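Local coordinates for protein TarM (Staphylococcus aureus subsp. aureus 21178, PDB 4X7R) that is a GT-B-fold glycosyltransferase family member that binds uridine-5'-diphosphate, at residues 408-420 with 463-475. The protein carries 1 engineered substitution. Numbering follows the deposited sequence.
Sequences SMIEAMISKRPVV and AAEFGSKARENII. With UDP (uridine-5'-diphosphate), chain E.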
ATOM      1  N   SER A 408      -4.489   8.197 -10.480  1.00 40.98           N
ATOM      2  CA  SER A 408      -4.254   9.647 -10.308  1.00 42.39           C
ATOM      3  C   SER A 408      -4.581  10.411 -11.581  1.00 46.03           C
ATOM      4  O   SER A 408      -5.242  11.450 -11.518  1.00 46.22           O
ATOM      5  CB  SER A 408      -2.818   9.928  -9.875  1.00 47.71           C
ATOM      6  OG  SER A 408      -2.699   9.957  -8.464  1.00 53.96           O
ATOM      7  N   MET A 409      -4.167   9.863 -12.747  1.00 42.22           N
ATOM      8  CA  MET A 409      -4.482  10.440 -14.063  1.00 41.18           C
ATOM      9  C   MET A 409      -6.011  10.440 -14.264  1.00 43.08           C
ATOM     10  O   MET A 409      -6.585  11.467 -14.616  1.00 43.13           O
ATOM     11  CB  MET A 409      -3.797   9.643 -15.181  1.00 42.59           C
ATOM     12  CG  MET A 409      -2.284   9.833 -15.220  1.00 46.44           C
ATOM     13  SD  MET A 409      -1.542   8.962 -16.620  1.00 49.25           S
ATOM     14  CE  MET A 409      -1.347   7.307 -15.912  1.00 45.46           C
ATOM     15  N   ILE A 410      -6.662   9.297 -13.955  1.00 39.31           N
ATOM     16  CA  ILE A 410      -8.111   9.135 -14.065  1.00 39.76           C
ATOM     17  C   ILE A 410      -8.825  10.101 -13.116  1.00 44.92           C
ATOM     18  O   ILE A 410      -9.775  10.751 -13.529  1.00 44.13           O
ATOM     19  CB  ILE A 410      -8.527   7.658 -13.839  1.00 41.71           C
ATOM     20  CG1 ILE A 410      -8.022   6.757 -15.020  1.00 40.34           C
ATOM     21  CG2 ILE A 410     -10.075   7.547 -13.648  1.00 38.70           C
ATOM     22  CD1 ILE A 410      -8.296   5.167 -14.829  1.00 42.16           C
ATOM     23  N   GLU A 411      -8.326  10.230 -11.862  1.00 42.07           N
ATOM     24  CA  GLU A 411      -8.886  11.130 -10.835  1.00 42.46           C
ATOM     25  C   GLU A 411      -8.830  12.586 -11.301  1.00 46.67           C
ATOM     26  O   GLU A 411      -9.825  13.287 -11.181  1.00 45.99           O
ATOM     27  CB  GLU A 411      -8.163  10.967  -9.495  1.00 43.26           C
ATOM     28  CG  GLU A 411      -8.514   9.679  -8.764  1.00 47.74           C
ATOM     29  CD  GLU A 411      -7.593   9.324  -7.615  1.00 61.77           C
ATOM     30  OE1 GLU A 411      -6.891  10.231  -7.108  1.00 52.33           O
ATOM     31  OE2 GLU A 411      -7.550   8.130  -7.236  1.00 52.71           O
ATOM     32  N   ALA A 412      -7.698  13.007 -11.894  1.00 44.15           N
ATOM     33  CA  ALA A 412      -7.506  14.359 -12.430  1.00 45.40           C
ATOM     34  C   ALA A 412      -8.516  14.648 -13.530  1.00 50.28           C
ATOM     35  O   ALA A 412      -9.104  15.726 -13.557  1.00 52.49           O
ATOM     36  CB  ALA A 412      -6.092  14.511 -12.967  1.00 45.82           C
ATOM     37  N   MET A 413      -8.750  13.669 -14.409  1.00 45.28           N
ATOM     38  CA  MET A 413      -9.707  13.785 -15.511  1.00 44.01           C
ATOM     39  C   MET A 413     -11.133  13.922 -14.987  1.00 49.80           C
ATOM     40  O   MET A 413     -11.906  14.728 -15.525  1.00 50.67           O
ATOM     41  CB  MET A 413      -9.553  12.619 -16.482  1.00 44.00           C
ATOM     42  CG  MET A 413      -8.281  12.736 -17.307  1.00 46.19           C
ATOM     43  SD  MET A 413      -7.952  11.329 -18.371  1.00 46.51           S
ATOM     44  CE  MET A 413      -9.219  11.538 -19.591  1.00 41.26           C
ATOM     45  N   ILE A 414     -11.462  13.195 -13.900  1.00 46.95           N
ATOM     46  CA  ILE A 414     -12.776  13.309 -13.230  1.00 48.48           C
ATOM     47  C   ILE A 414     -12.968  14.756 -12.694  1.00 56.24           C
ATOM     48  O   ILE A 414     -14.045  15.326 -12.851  1.00 56.85           O
ATOM     49  CB  ILE A 414     -12.981  12.224 -12.142  1.00 50.26           C
ATOM     50  CG1 ILE A 414     -12.976  10.826 -12.773  1.00 48.81           C
ATOM     51  CG2 ILE A 414     -14.277  12.446 -11.331  1.00 52.51           C
ATOM     52  CD1 ILE A 414     -12.597   9.761 -11.837  1.00 53.27           C
ATOM     53  N   SER A 415     -11.892  15.376 -12.162  1.00 54.68           N
ATOM     54  CA  SER A 415     -11.945  16.758 -11.675  1.00 55.78           C
ATOM     55  C   SER A 415     -11.735  17.785 -12.792  1.00 60.57           C
ATOM     56  O   SER A 415     -11.414  18.934 -12.501  1.00 61.99           O
ATOM     57  CB  SER A 415     -10.959  16.963 -10.532  1.00 58.58           C
ATOM     58  OG  SER A 415     -11.471  16.353  -9.361  1.00 68.25           O
ATOM     59  N   LYS A 416     -11.929  17.376 -14.073  1.00 56.05           N
ATOM     60  CA  LYS A 416     -11.772  18.227 -15.274  1.00 55.55           C
ATOM     61  C   LYS A 416     -10.364  18.851 -15.400  1.00 59.48           C
ATOM     62  O   LYS A 416     -10.215  19.966 -15.912  1.00 60.70           O
ATOM     63  CB  LYS A 416     -12.875  19.303 -15.361  1.00 58.76           C
ATOM     64  CG  LYS A 416     -14.295  18.782 -15.494  1.00 56.97           C
ATOM     65  CD  LYS A 416     -15.260  19.955 -15.588  1.00 66.05           C
ATOM     66  CE  LYS A 416     -16.685  19.517 -15.796  1.00 76.16           C
ATOM     67  NZ  LYS A 416     -17.643  20.657 -15.688  1.00 86.43           N
ATOM     68  N   ARG A 417      -9.336  18.127 -14.913  1.00 54.93           N
ATOM     69  CA  ARG A 417      -7.931  18.544 -14.963  1.00 55.08           C
ATOM     70  C   ARG A 417      -7.259  17.688 -16.039  1.00 55.00           C
ATOM     71  O   ARG A 417      -7.124  16.479 -15.863  1.00 52.86           O
ATOM     72  CB  ARG A 417      -7.227  18.404 -13.575  1.00 55.59           C
ATOM     73  CG  ARG A 417      -7.915  19.157 -12.410  1.00 64.86           C
ATOM     74  CD  ARG A 417      -8.423  20.529 -12.819  1.00 66.85           C
ATOM     75  NE  ARG A 417      -8.926  21.353 -11.720  1.00 69.83           N
ATOM     76  CZ  ARG A 417     -10.088  22.007 -11.742  1.00 81.82           C
ATOM     77  NH1 ARG A 417     -10.918  21.868 -12.767  1.00 69.21           N
ATOM     78  NH2 ARG A 417     -10.436  22.783 -10.727  1.00 67.95           N
ATOM     79  N   PRO A 418      -6.956  18.258 -17.217  1.00 51.58           N
ATOM     80  CA  PRO A 418      -6.375  17.424 -18.291  1.00 50.17           C
ATOM     81  C   PRO A 418      -4.990  16.900 -17.955  1.00 54.17           C
ATOM     82  O   PRO A 418      -4.253  17.520 -17.187  1.00 55.52           O
ATOM     83  CB  PRO A 418      -6.382  18.345 -19.519  1.00 52.02           C
ATOM     84  CG  PRO A 418      -6.397  19.738 -18.966  1.00 57.47           C
ATOM     85  CD  PRO A 418      -7.095  19.676 -17.631  1.00 53.64           C
ATOM     86  N   VAL A 419      -4.668  15.726 -18.502  1.00 48.46           N
ATOM     87  CA  VAL A 419      -3.389  15.055 -18.278  1.00 47.00           C
ATOM     88  C   VAL A 419      -2.470  15.173 -19.496  1.00 51.49           C
ATOM     89  O   VAL A 419      -2.918  15.031 -20.638  1.00 50.59           O
ATOM     90  CB  VAL A 419      -3.602  13.569 -17.877  1.00 47.87           C
ATOM     91  CG1 VAL A 419      -2.276  12.872 -17.595  1.00 47.72           C
ATOM     92  CG2 VAL A 419      -4.524  13.452 -16.672  1.00 46.72           C
ATOM     93  N   VAL A 420      -1.181  15.441 -19.224  1.00 49.44           N
ATOM     94  CA  VAL A 420      -0.056  15.416 -20.158  1.00 49.02           C
ATOM     95  C   VAL A 420       0.797  14.213 -19.632  1.00 50.52           C
ATOM     96  O   VAL A 420       1.363  14.263 -18.539  1.00 50.10           O
ATOM     97  CB  VAL A 420       0.705  16.763 -20.253  1.00 55.54           C
ATOM     98  CG1 VAL A 420       1.798  16.691 -21.319  1.00 56.07           C
ATOM     99  CG2 VAL A 420      -0.258  17.909 -20.583  1.00 56.44           C
ATOM    100  N   ALA A 463      -7.564  24.495 -21.908  1.00 66.61           N
ATOM    101  CA  ALA A 463      -7.433  23.774 -20.641  1.00 65.00           C
ATOM    102  C   ALA A 463      -8.798  23.365 -20.079  1.00 68.31           C
ATOM    103  O   ALA A 463      -8.933  22.255 -19.551  1.00 67.88           O
ATOM    104  CB  ALA A 463      -6.678  24.619 -19.631  1.00 67.01           C
ATOM    105  N   ALA A 464      -9.806  24.242 -20.218  1.00 64.31           N
ATOM    106  CA  ALA A 464     -11.174  24.015 -19.756  1.00 63.73           C
ATOM    107  C   ALA A 464     -11.922  23.020 -20.654  1.00 64.57           C
ATOM    108  O   ALA A 464     -12.697  22.209 -20.141  1.00 63.81           O
ATOM    109  CB  ALA A 464     -11.932  25.336 -19.692  1.00 66.70           C
ATOM    110  N   GLU A 465     -11.702  23.108 -21.980  1.00 59.58           N
ATOM    111  CA  GLU A 465     -12.298  22.272 -23.027  1.00 58.41           C
ATOM    112  C   GLU A 465     -11.810  20.835 -22.879  1.00 62.15           C
ATOM    113  O   GLU A 465     -12.616  19.898 -22.945  1.00 61.21           O
ATOM    114  CB  GLU A 465     -11.895  22.829 -24.390  1.00 60.40           C
ATOM    115  CG  GLU A 465     -12.352  22.071 -25.626  1.00 72.72           C
ATOM    116  CD  GLU A 465     -11.784  22.680 -26.898  1.00 99.85           C
ATOM    117  OE1 GLU A 465     -12.081  23.868 -27.174  1.00 98.48           O
ATOM    118  OE2 GLU A 465     -11.003  21.990 -27.594  1.00 88.97           O
ATOM    119  N   PHE A 466     -10.475  20.671 -22.703  1.00 57.97           N
ATOM    120  CA  PHE A 466      -9.808  19.375 -22.548  1.00 55.02           C
ATOM    121  C   PHE A 466     -10.322  18.686 -21.299  1.00 55.50           C
ATOM    122  O   PHE A 466     -10.751  17.534 -21.384  1.00 53.44           O
ATOM    123  CB  PHE A 466      -8.275  19.539 -22.521  1.00 56.85           C
ATOM    124  CG  PHE A 466      -7.559  19.517 -23.857  1.00 58.51           C
ATOM    125  CD1 PHE A 466      -8.228  19.837 -25.035  1.00 62.09           C
ATOM    126  CD2 PHE A 466      -6.203  19.227 -23.928  1.00 60.64           C
ATOM    127  CE1 PHE A 466      -7.560  19.825 -26.264  1.00 63.12           C
ATOM    128  CE2 PHE A 466      -5.533  19.237 -25.154  1.00 63.95           C
ATOM    129  CZ  PHE A 466      -6.213  19.547 -26.313  1.00 62.11           C
ATOM    130  N   GLY A 467     -10.361  19.428 -20.189  1.00 52.99           N
ATOM    131  CA  GLY A 467     -10.839  18.943 -18.899  1.00 52.70           C
ATOM    132  C   GLY A 467     -12.277  18.468 -18.925  1.00 56.75           C
ATOM    133  O   GLY A 467     -12.590  17.395 -18.403  1.00 54.33           O
ATOM    134  N   SER A 468     -13.154  19.259 -19.573  1.00 55.62           N
ATOM    135  CA  SER A 468     -14.584  18.962 -19.729  1.00 55.60           C
ATOM    136  C   SER A 468     -14.782  17.640 -20.505  1.00 56.60           C
ATOM    137  O   SER A 468     -15.535  16.782 -20.056  1.00 55.29           O
ATOM    138  CB  SER A 468     -15.301  20.129 -20.419  1.00 61.23           C
ATOM    139  OG  SER A 468     -15.873  21.050 -19.497  1.00 73.98           O
ATOM    140  N   LYS A 469     -14.065  17.468 -21.638  1.00 52.49           N
ATOM    141  CA  LYS A 469     -14.099  16.254 -22.457  1.00 50.97           C
ATOM    142  C   LYS A 469     -13.509  15.060 -21.671  1.00 53.90           C
ATOM    143  O   LYS A 469     -13.992  13.936 -21.818  1.00 53.12           O
ATOM    144  CB  LYS A 469     -13.317  16.468 -23.766  1.00 54.68           C
ATOM    145  CG  LYS A 469     -14.041  17.309 -24.816  1.00 70.38           C
ATOM    146  CD  LYS A 469     -14.858  16.423 -25.758  1.00 89.07           C
ATOM    147  CE  LYS A 469     -16.069  17.130 -26.322  1.00105.98           C
ATOM    148  NZ  LYS A 469     -17.075  16.168 -26.855  1.00114.08           N
ATOM    149  N   ALA A 470     -12.480  15.319 -20.817  1.00 50.11           N
ATOM    150  CA  ALA A 470     -11.813  14.306 -19.984  1.00 48.68           C
ATOM    151  C   ALA A 470     -12.769  13.614 -19.021  1.00 49.62           C
ATOM    152  O   ALA A 470     -12.802  12.382 -19.003  1.00 46.22           O
ATOM    153  CB  ALA A 470     -10.629  14.908 -19.238  1.00 49.76           C
ATOM    154  N   ARG A 471     -13.578  14.397 -18.265  1.00 49.01           N
ATOM    155  CA  ARG A 471     -14.569  13.871 -17.293  1.00 48.80           C
ATOM    156  C   ARG A 471     -15.640  13.063 -18.038  1.00 51.18           C
ATOM    157  O   ARG A 471     -15.963  11.948 -17.633  1.00 50.12           O
ATOM    158  CB  ARG A 471     -15.174  15.008 -16.437  1.00 49.04           C
ATOM    159  CG  ARG A 471     -16.604  14.762 -15.952  1.00 55.08           C
ATOM    160  CD  ARG A 471     -17.145  15.858 -15.052  1.00 60.94           C
ATOM    161  NE  ARG A 471     -16.688  15.614 -13.694  1.00 72.58           N
ATOM    162  CZ  ARG A 471     -17.422  15.068 -12.735  1.00 80.17           C
ATOM    163  NH1 ARG A 471     -18.709  14.808 -12.937  1.00 54.57           N
ATOM    164  NH2 ARG A 471     -16.886  14.815 -11.551  1.00 72.69           N
ATOM    165  N   GLU A 472     -16.129  13.619 -19.159  1.00 47.33           N
ATOM    166  CA  GLU A 472     -17.096  13.016 -20.064  1.00 46.76           C
ATOM    167  C   GLU A 472     -16.609  11.644 -20.552  1.00 50.34           C
ATOM    168  O   GLU A 472     -17.397  10.699 -20.577  1.00 50.84           O
ATOM    169  CB  GLU A 472     -17.262  13.933 -21.270  1.00 48.34           C
ATOM    170  CG  GLU A 472     -18.681  14.358 -21.554  1.00 60.17           C
ATOM    171  CD  GLU A 472     -18.775  15.438 -22.616  1.00 81.27           C
ATOM    172  OE1 GLU A 472     -18.360  15.192 -23.775  1.00 64.73           O
ATOM    173  OE2 GLU A 472     -19.266  16.540 -22.283  1.00 76.08           O
ATOM    174  N   ASN A 473     -15.307  11.537 -20.935  1.00 45.47           N
ATOM    175  CA  ASN A 473     -14.701  10.292 -21.414  1.00 42.29           C
ATOM    176  C   ASN A 473     -14.620   9.248 -20.321  1.00 44.48           C
ATOM    177  O   ASN A 473     -14.846   8.076 -20.600  1.00 44.27           O
ATOM    178  CB  ASN A 473     -13.312  10.530 -22.029  1.00 42.12           C
ATOM    179  CG  ASN A 473     -12.866   9.386 -22.926  1.00 58.23           C
ATOM    180  OD1 ASN A 473     -13.617   8.878 -23.763  1.00 59.25           O
ATOM    181  ND2 ASN A 473     -11.639   8.951 -22.786  1.00 45.87           N
ATOM    182  N   ILE A 474     -14.327   9.663 -19.070  1.00 41.51           N
ATOM    183  CA  ILE A 474     -14.247   8.726 -17.931  1.00 40.34           C
ATOM    184  C   ILE A 474     -15.630   8.177 -17.595  1.00 44.97           C
ATOM    185  O   ILE A 474     -15.795   6.963 -17.433  1.00 43.36           O
ATOM    186  CB  ILE A 474     -13.497   9.305 -16.679  1.00 42.56           C
ATOM    187  CG1 ILE A 474     -12.050   9.781 -17.021  1.00 42.42           C
ATOM    188  CG2 ILE A 474     -13.507   8.325 -15.494  1.00 40.95           C
ATOM    189  CD1 ILE A 474     -11.122   8.775 -17.765  1.00 44.13           C
ATOM    190  N   ILE A 475     -16.630   9.076 -17.507  1.00 45.81           N
ATOM    191  CA  ILE A 475     -18.023   8.720 -17.204  1.00 45.96           C
ATOM    192  C   ILE A 475     -18.495   7.688 -18.233  1.00 49.08           C
ATOM    193  O   ILE A 475     -18.969   6.627 -17.857  1.00 47.51           O
ATOM    194  CB  ILE A 475     -18.921   9.995 -17.151  1.00 50.07           C
ATOM    195  CG1 ILE A 475     -18.656  10.778 -15.849  1.00 51.34           C
ATOM    196  CG2 ILE A 475     -20.412   9.653 -17.303  1.00 50.20           C
ATOM    197  CD1 ILE A 475     -19.250  12.201 -15.817  1.00 56.89           C
TER
HETATM  198  N1  UDP E 501      -2.594   9.310  -3.292  1.00 50.66           N
HETATM  199  C2  UDP E 501      -3.145  10.137  -2.331  1.00 49.51           C
HETATM  200  N3  UDP E 501      -2.298  11.100  -1.834  1.00 50.42           N
HETATM  201  C4  UDP E 501      -0.978  11.302  -2.173  1.00 52.45           C
HETATM  202  C5  UDP E 501      -0.455  10.374  -3.143  1.00 49.12           C
HETATM  203  C6  UDP E 501      -1.260   9.428  -3.663  1.00 48.91           C
HETATM  204  O2  UDP E 501      -4.301  10.031  -1.942  1.00 48.76           O
HETATM  205  O4  UDP E 501      -0.355  12.251  -1.662  1.00 54.49           O
HETATM  206  C1' UDP E 501      -3.527   8.390  -3.991  1.00 50.35           C
HETATM  207  C2' UDP E 501      -4.127   8.965  -5.271  1.00 51.43           C
HETATM  208  O2' UDP E 501      -5.280   9.741  -4.988  1.00 57.27           O
HETATM  209  C3' UDP E 501      -4.476   7.690  -6.040  1.00 50.74           C
HETATM  210  C4' UDP E 501      -3.376   6.722  -5.617  1.00 52.40           C
HETATM  211  O4' UDP E 501      -2.826   7.229  -4.378  1.00 52.57           O
HETATM  212  O3' UDP E 501      -5.785   7.159  -5.826  1.00 48.31           O
HETATM  213  C5' UDP E 501      -2.279   6.529  -6.632  1.00 54.21           C
HETATM  214  O5' UDP E 501      -2.830   5.707  -7.685  1.00 55.71           O
HETATM  215  PA  UDP E 501      -2.086   5.321  -9.053  1.00 51.80           P
HETATM  216  O1A UDP E 501      -2.835   4.226  -9.710  1.00 45.51           O
HETATM  217  O2A UDP E 501      -2.031   6.569  -9.949  1.00 50.78           O
HETATM  218  O3A UDP E 501      -0.634   4.860  -8.706  1.00 50.17           O
HETATM  219  PB  UDP E 501      -0.046   3.781  -7.674  1.00 53.58           P
HETATM  220  O1B UDP E 501      -0.970   2.592  -7.600  1.00 52.11           O
HETATM  221  O2B UDP E 501       0.100   4.401  -6.281  1.00 48.81           O
HETATM  222  O3B UDP E 501       1.301   3.304  -8.182  1.00 57.57           O
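With CG turned anti to the backbone N (chi1 151°) and a bend at chi3 (-83°), the Arg471 side chain swings its guanidinium edge onto Ile414 O. That carbonyl belongs to the last turn of helix 407-414, which a Schellman motif ends, with Lys416 at positive phi as its C-prime residue, in the C-terminal half of this GT-B fold, which supplies much of the UDP site. NE donates to Ile414 O at 2.8 Å, in the carbonyl plane, and NH2 adds a weak second bond; NH2 also donates to His309 O, so the guanidinium has backbone carbonyl partners in both Ile414 and His309. Just beyond the helix end the two backbones come into direct contact: Lys416 CA meets Gly467 O at 3.3 Å, and Gly467 CA meets Lys416 O at 3.2 Å, a reciprocal pair of CA-H...O contacts. Pro418 then sets its CB against Phe466 CB, the two side chains crossing at about a right angle. Further along helix 460-477, Met413, bent at chi3, folds over the Ala470 methyl, CE lying 3.7 Å from Ala470 CB, while Ile474 sends CG2 across Ile414 CG1. Helix 460-477 thus backs the helix whose N-terminal turns bind UDP: Ser408 N donates to UDP O2A at 3.0 Å, and Glu411 OE1 accepts from UDP O2' at 2.7 Å.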